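Local coordinates for protein DyP-type peroxidase (Pleurotus ostreatus, PDB 6FSL) that binds heme b and, as a dye-decolorizing peroxidase, probably uses peroxide to oxidise dyes and other reducing substrates, at residues I193-V198 / I353-I358. The protein carries 1 engineered substitution. Sequence-based numbering, arbitrary orientation.
Sequences ISNPAV and IIRRGI. With HEM (protoporphyrin IX containing Fe), chain C.
R355 and S194 meet beside a heme propionate. NH2 of R355 donates to O of S194 over 3.0 Å at 155°; that oxygen lies close to the guanidinium plane, although the donor sits above the carbonyl plane. The same NH2 gives a 2.7 Å bond to heme O2A, while NH1 adds a weak one and forms a salt bridge with D191. A bend at chi3 (-68°) lays the guanidinium over the porphyrin rim, with heme C4D 3.5 Å above its centre. Long, flat and positively charged, arginine can lie against one pyrrole's edge and pair with the carboxylate at once. With an alanine in place of R355, the propionate would probably lose this positive partner and the S194 carbonyl the arginine's N-H, and a gap would open against the porphyrin.

The backbone and hydroxyl at I193 and S194 bond both propionates: N of I193 donates to O2A, N of S194 to O1A, and OG of S194 reaches O2D at 2.7 Å. A small hydroxyl suits this buried spot, with OG anti to the backbone N (chi1 -168°) and bonded also to N308. At the guanidinium edge, in its plane, a water accepts from NE of R355 and lies 2.6 Å from O of I353 and 3.2 Å from O of S194.

N195 lays its side chain against the backbone of I354 and R355. Beyond it contact is apolar: P196 places CG 3.8 Å from CG1 of I354, whose CD1 reaches CG2 of V198; the branched chains of I354 and V198 suit this buried place. R356 lays its guanidinium against CG2 of I354, but its N-H groups bond the carbonyls of D11 and I12. Strand 354-360, at one edge of the eight-stranded antiparallel sheet, pairs with 379-386, whereas 197-198 runs parallel to 211-212.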
ATOM      1  N   ILE A 193       4.027  -0.712  10.055  1.00 20.40           N
ATOM      2  CA  ILE A 193       4.178  -1.664  11.146  1.00 20.31           C
ATOM      3  C   ILE A 193       3.934  -3.128  10.733  1.00 19.45           C
ATOM      4  O   ILE A 193       4.762  -3.982  10.976  1.00 18.88           O
ATOM      5  CB  ILE A 193       3.279  -1.288  12.318  1.00 20.75           C
ATOM      6  CG1 ILE A 193       3.680   0.104  12.828  1.00 21.44           C
ATOM      7  CG2 ILE A 193       3.426  -2.305  13.449  1.00 20.97           C
ATOM      8  CD1 ILE A 193       2.717   0.682  13.845  1.00 21.96           C
ATOM      9  N   SER A 194       2.811  -3.418  10.098  1.00 18.55           N
ATOM     10  CA  SER A 194       2.448  -4.798   9.832  1.00 17.62           C
ATOM     11  C   SER A 194       2.651  -5.155   8.359  1.00 16.93           C
ATOM     12  O   SER A 194       1.929  -4.698   7.501  1.00 18.89           O
ATOM     13  CB  SER A 194       1.004  -5.032  10.273  1.00 17.01           C
ATOM     14  OG  SER A 194       0.682  -6.412  10.305  1.00 16.36           O
ATOM     15  N   ASN A 195       3.648  -5.967   8.069  1.00 16.17           N
ATOM     16  CA  ASN A 195       3.788  -6.572   6.757  1.00 16.18           C
ATOM     17  C   ASN A 195       3.956  -8.086   6.914  1.00 16.81           C
ATOM     18  O   ASN A 195       4.402  -8.541   7.960  1.00 17.46           O
ATOM     19  CB  ASN A 195       4.993  -5.988   6.031  1.00 15.69           C
ATOM     20  CG  ASN A 195       4.654  -4.784   5.153  1.00 15.90           C
ATOM     21  OD1 ASN A 195       5.534  -3.966   4.899  1.00 16.58           O
ATOM     22  ND2 ASN A 195       3.417  -4.677   4.666  1.00 14.82           N
ATOM     23  N   PRO A 196       3.606  -8.870   5.875  1.00 17.00           N
ATOM     24  CA  PRO A 196       3.765 -10.303   6.012  1.00 17.31           C
ATOM     25  C   PRO A 196       5.231 -10.680   5.954  1.00 17.58           C
ATOM     26  O   PRO A 196       5.985 -10.092   5.175  1.00 16.87           O
ATOM     27  CB  PRO A 196       3.014 -10.862   4.802  1.00 17.37           C
ATOM     28  CG  PRO A 196       3.107  -9.805   3.773  1.00 17.35           C
ATOM     29  CD  PRO A 196       3.167  -8.494   4.521  1.00 17.35           C
ATOM     30  N   ALA A 197       5.614 -11.621   6.810  1.00 17.85           N
ATOM     31  CA  ALA A 197       6.916 -12.253   6.747  1.00 18.35           C
ATOM     32  C   ALA A 197       6.844 -13.299   5.635  1.00 18.48           C
ATOM     33  O   ALA A 197       5.838 -13.989   5.503  1.00 18.65           O
ATOM     34  CB  ALA A 197       7.271 -12.912   8.088  1.00 18.44           C
ATOM     35  N   VAL A 198       7.914 -13.435   4.863  1.00 19.00           N
ATOM     36  CA  VAL A 198       7.965 -14.384   3.748  1.00 19.96           C
ATOM     37  C   VAL A 198       8.894 -15.586   3.996  1.00 20.06           C
ATOM     38  O   VAL A 198      10.109 -15.434   4.202  1.00 20.07           O
ATOM     39  CB  VAL A 198       8.366 -13.653   2.463  1.00 20.21           C
ATOM     40  CG1 VAL A 198       8.302 -14.587   1.259  1.00 20.85           C
ATOM     41  CG2 VAL A 198       7.425 -12.478   2.249  1.00 20.46           C
ATOM     42  N   ILE A 353      -0.548  -8.381   1.367  1.00 16.09           N
ATOM     43  CA  ILE A 353       0.251  -7.477   0.531  1.00 15.80           C
ATOM     44  C   ILE A 353       1.412  -6.898   1.323  1.00 15.98           C
ATOM     45  O   ILE A 353       1.308  -6.702   2.545  1.00 16.16           O
ATOM     46  CB  ILE A 353      -0.591  -6.343  -0.069  1.00 15.58           C
ATOM     47  CG1 ILE A 353      -1.475  -5.690   0.984  1.00 15.71           C
ATOM     48  CG2 ILE A 353      -1.484  -6.872  -1.187  1.00 15.65           C
ATOM     49  CD1 ILE A 353      -2.049  -4.351   0.523  1.00 15.40           C
ATOM     50  N   ILE A 354       2.517  -6.653   0.620  1.00 15.13           N
ATOM     51  CA  ILE A 354       3.657  -5.932   1.169  1.00 15.25           C
ATOM     52  C   ILE A 354       3.524  -4.467   0.747  1.00 14.50           C
ATOM     53  O   ILE A 354       3.467  -4.161  -0.432  1.00 14.08           O
ATOM     54  CB  ILE A 354       4.999  -6.538   0.652  1.00 16.21           C
ATOM     55  CG1 ILE A 354       5.112  -8.000   1.102  1.00 16.41           C
ATOM     56  CG2 ILE A 354       6.208  -5.741   1.132  1.00 16.10           C
ATOM     57  CD1 ILE A 354       6.401  -8.699   0.731  1.00 16.41           C
ATOM     58  N   ARG A 355       3.503  -3.565   1.715  1.00 14.48           N
ATOM     59  CA  ARG A 355       3.369  -2.139   1.459  1.00 14.56           C
ATOM     60  C   ARG A 355       4.718  -1.454   1.531  1.00 14.77           C
ATOM     61  O   ARG A 355       5.538  -1.752   2.391  1.00 13.81           O
ATOM     62  CB  ARG A 355       2.418  -1.515   2.451  1.00 14.67           C
ATOM     63  CG  ARG A 355       1.025  -2.095   2.314  1.00 14.89           C
ATOM     64  CD  ARG A 355       0.102  -1.543   3.374  1.00 15.51           C
ATOM     65  NE  ARG A 355       0.501  -2.032   4.694  1.00 15.77           N
ATOM     66  CZ  ARG A 355       0.770  -1.297   5.769  1.00 15.48           C
ATOM     67  NH1 ARG A 355       0.654   0.018   5.779  1.00 15.20           N
ATOM     68  NH2 ARG A 355       1.130  -1.918   6.882  1.00 16.16           N
ATOM     69  N   ARG A 356       4.944  -0.552   0.585  1.00 15.32           N
ATOM     70  CA  ARG A 356       6.151   0.274   0.548  1.00 15.27           C
ATOM     71  C   ARG A 356       5.738   1.727   0.322  1.00 14.91           C
ATOM     72  O   ARG A 356       6.268   2.404  -0.544  1.00 15.34           O
ATOM     73  CB  ARG A 356       7.085  -0.187  -0.573  1.00 14.89           C
ATOM     74  CG  ARG A 356       7.482  -1.639  -0.498  1.00 14.81           C
ATOM     75  CD  ARG A 356       8.350  -1.978   0.714  1.00 14.66           C
ATOM     76  NE  ARG A 356       8.797  -3.371   0.613  1.00 14.88           N
ATOM     77  CZ  ARG A 356       9.116  -4.201   1.609  1.00 13.75           C
ATOM     78  NH1 ARG A 356       9.079  -3.817   2.860  1.00 12.92           N
ATOM     79  NH2 ARG A 356       9.491  -5.448   1.310  1.00 13.73           N
ATOM     80  N   GLY A 357       4.806   2.195   1.130  1.00 14.86           N
ATOM     81  CA  GLY A 357       4.276   3.545   0.985  1.00 15.61           C
ATOM     82  C   GLY A 357       5.270   4.631   1.360  1.00 15.24           C
ATOM     83  O   GLY A 357       6.066   4.441   2.254  1.00 16.03           O
ATOM     84  N   ILE A 358       5.243   5.761   0.656  1.00 14.80           N
ATOM     85  CA  ILE A 358       5.893   6.985   1.157  1.00 14.55           C
ATOM     86  C   ILE A 358       4.922   8.174   1.117  1.00 14.78           C
ATOM     87  O   ILE A 358       4.105   8.310   0.181  1.00 15.81           O
ATOM     88  CB  ILE A 358       7.230   7.299   0.430  1.00 14.08           C
ATOM     89  CG1 ILE A 358       8.011   8.393   1.187  1.00 13.99           C
ATOM     90  CG2 ILE A 358       6.994   7.670  -1.034  1.00 13.84           C
ATOM     91  CD1 ILE A 358       9.477   8.449   0.822  1.00 13.96           C
TER
HETATM   92  CHA HEM C 501      -2.183  -0.752   7.706  1.00 11.03           C
HETATM   93  CHB HEM C 501      -3.005   3.922   6.986  1.00 10.78           C
HETATM   94  CHC HEM C 501      -4.319   3.027   2.370  1.00 10.60           C
HETATM   95  CHD HEM C 501      -4.018  -1.696   3.360  1.00 10.44           C
HETATM   96  C1A HEM C 501      -2.258   0.614   7.898  1.00 11.27           C
HETATM   97  C2A HEM C 501      -1.933   1.287   9.118  1.00 11.11           C
HETATM   98  C3A HEM C 501      -2.182   2.597   8.896  1.00 11.58           C
HETATM   99  C4A HEM C 501      -2.667   2.734   7.566  1.00 11.04           C
HETATM  100  CMA HEM C 501      -1.984   3.750   9.886  1.00 11.83           C
HETATM  101  CAA HEM C 501      -1.465   0.712  10.428  1.00 11.28           C
HETATM  102  CBA HEM C 501       0.050   0.694  10.635  1.00 11.74           C
HETATM  103  CGA HEM C 501       0.650  -0.416   9.836  1.00 11.65           C
HETATM  104  O1A HEM C 501       0.395  -1.588  10.099  1.00 11.75           O
HETATM  105  O2A HEM C 501       1.397  -0.165   8.871  1.00 12.14           O
HETATM  106  C1B HEM C 501      -3.400   4.089   5.640  1.00 10.79           C
HETATM  107  C2B HEM C 501      -3.606   5.370   5.035  1.00 10.74           C
HETATM  108  C3B HEM C 501      -3.982   5.150   3.737  1.00 11.08           C
HETATM  109  C4B HEM C 501      -3.972   3.667   3.564  1.00 10.73           C
HETATM  110  CMB HEM C 501      -3.466   6.711   5.709  1.00 10.78           C
HETATM  111  CAB HEM C 501      -4.324   6.118   2.651  1.00 11.02           C
HETATM  112  CBB HEM C 501      -4.331   7.433   2.739  1.00 10.99           C
HETATM  113  C1C HEM C 501      -4.382   1.636   2.214  1.00 10.76           C
HETATM  114  C2C HEM C 501      -4.785   0.929   1.059  1.00 10.67           C
HETATM  115  C3C HEM C 501      -4.692  -0.441   1.350  1.00 10.67           C
HETATM  116  C4C HEM C 501      -4.251  -0.536   2.703  1.00 10.67           C
HETATM  117  CMC HEM C 501      -5.203   1.556  -0.253  1.00 10.58           C
HETATM  118  CAC HEM C 501      -5.086  -1.610   0.534  1.00 10.58           C
HETATM  119  CBC HEM C 501      -5.970  -1.557  -0.462  1.00 10.76           C
HETATM  120  C1D HEM C 501      -3.449  -1.780   4.608  1.00 10.64           C
HETATM  121  C2D HEM C 501      -3.055  -3.102   5.166  1.00 10.95           C
HETATM  122  C3D HEM C 501      -2.552  -2.806   6.368  1.00 10.50           C
HETATM  123  C4D HEM C 501      -2.623  -1.354   6.539  1.00 10.66           C
HETATM  124  CMD HEM C 501      -3.166  -4.517   4.549  1.00 10.69           C
HETATM  125  CAD HEM C 501      -2.005  -3.820   7.304  1.00 10.63           C
HETATM  126  CBD HEM C 501      -3.066  -4.528   8.115  1.00 10.71           C
HETATM  127  CGD HEM C 501      -2.338  -5.354   9.162  1.00 10.86           C
HETATM  128  O1D HEM C 501      -2.563  -5.098  10.387  1.00 10.51           O
HETATM  129  O2D HEM C 501      -1.506  -6.250   8.775  1.00 10.50           O
HETATM  130  NA  HEM C 501      -2.782   1.518   6.991  1.00 10.91           N
HETATM  131  NB  HEM C 501      -3.679   3.134   4.753  1.00 10.74           N
HETATM  132  NC  HEM C 501      -4.136   0.726   3.216  1.00 10.85           N
HETATM  133  ND  HEM C 501      -3.218  -0.776   5.475  1.00 10.83           N
HETATM  134 FE   HEM C 501      -3.435   1.087   5.144  1.00 10.71          FE
HETATM  135  O   HOH W   1       0.914  -5.108   4.497  1.00  8.56           O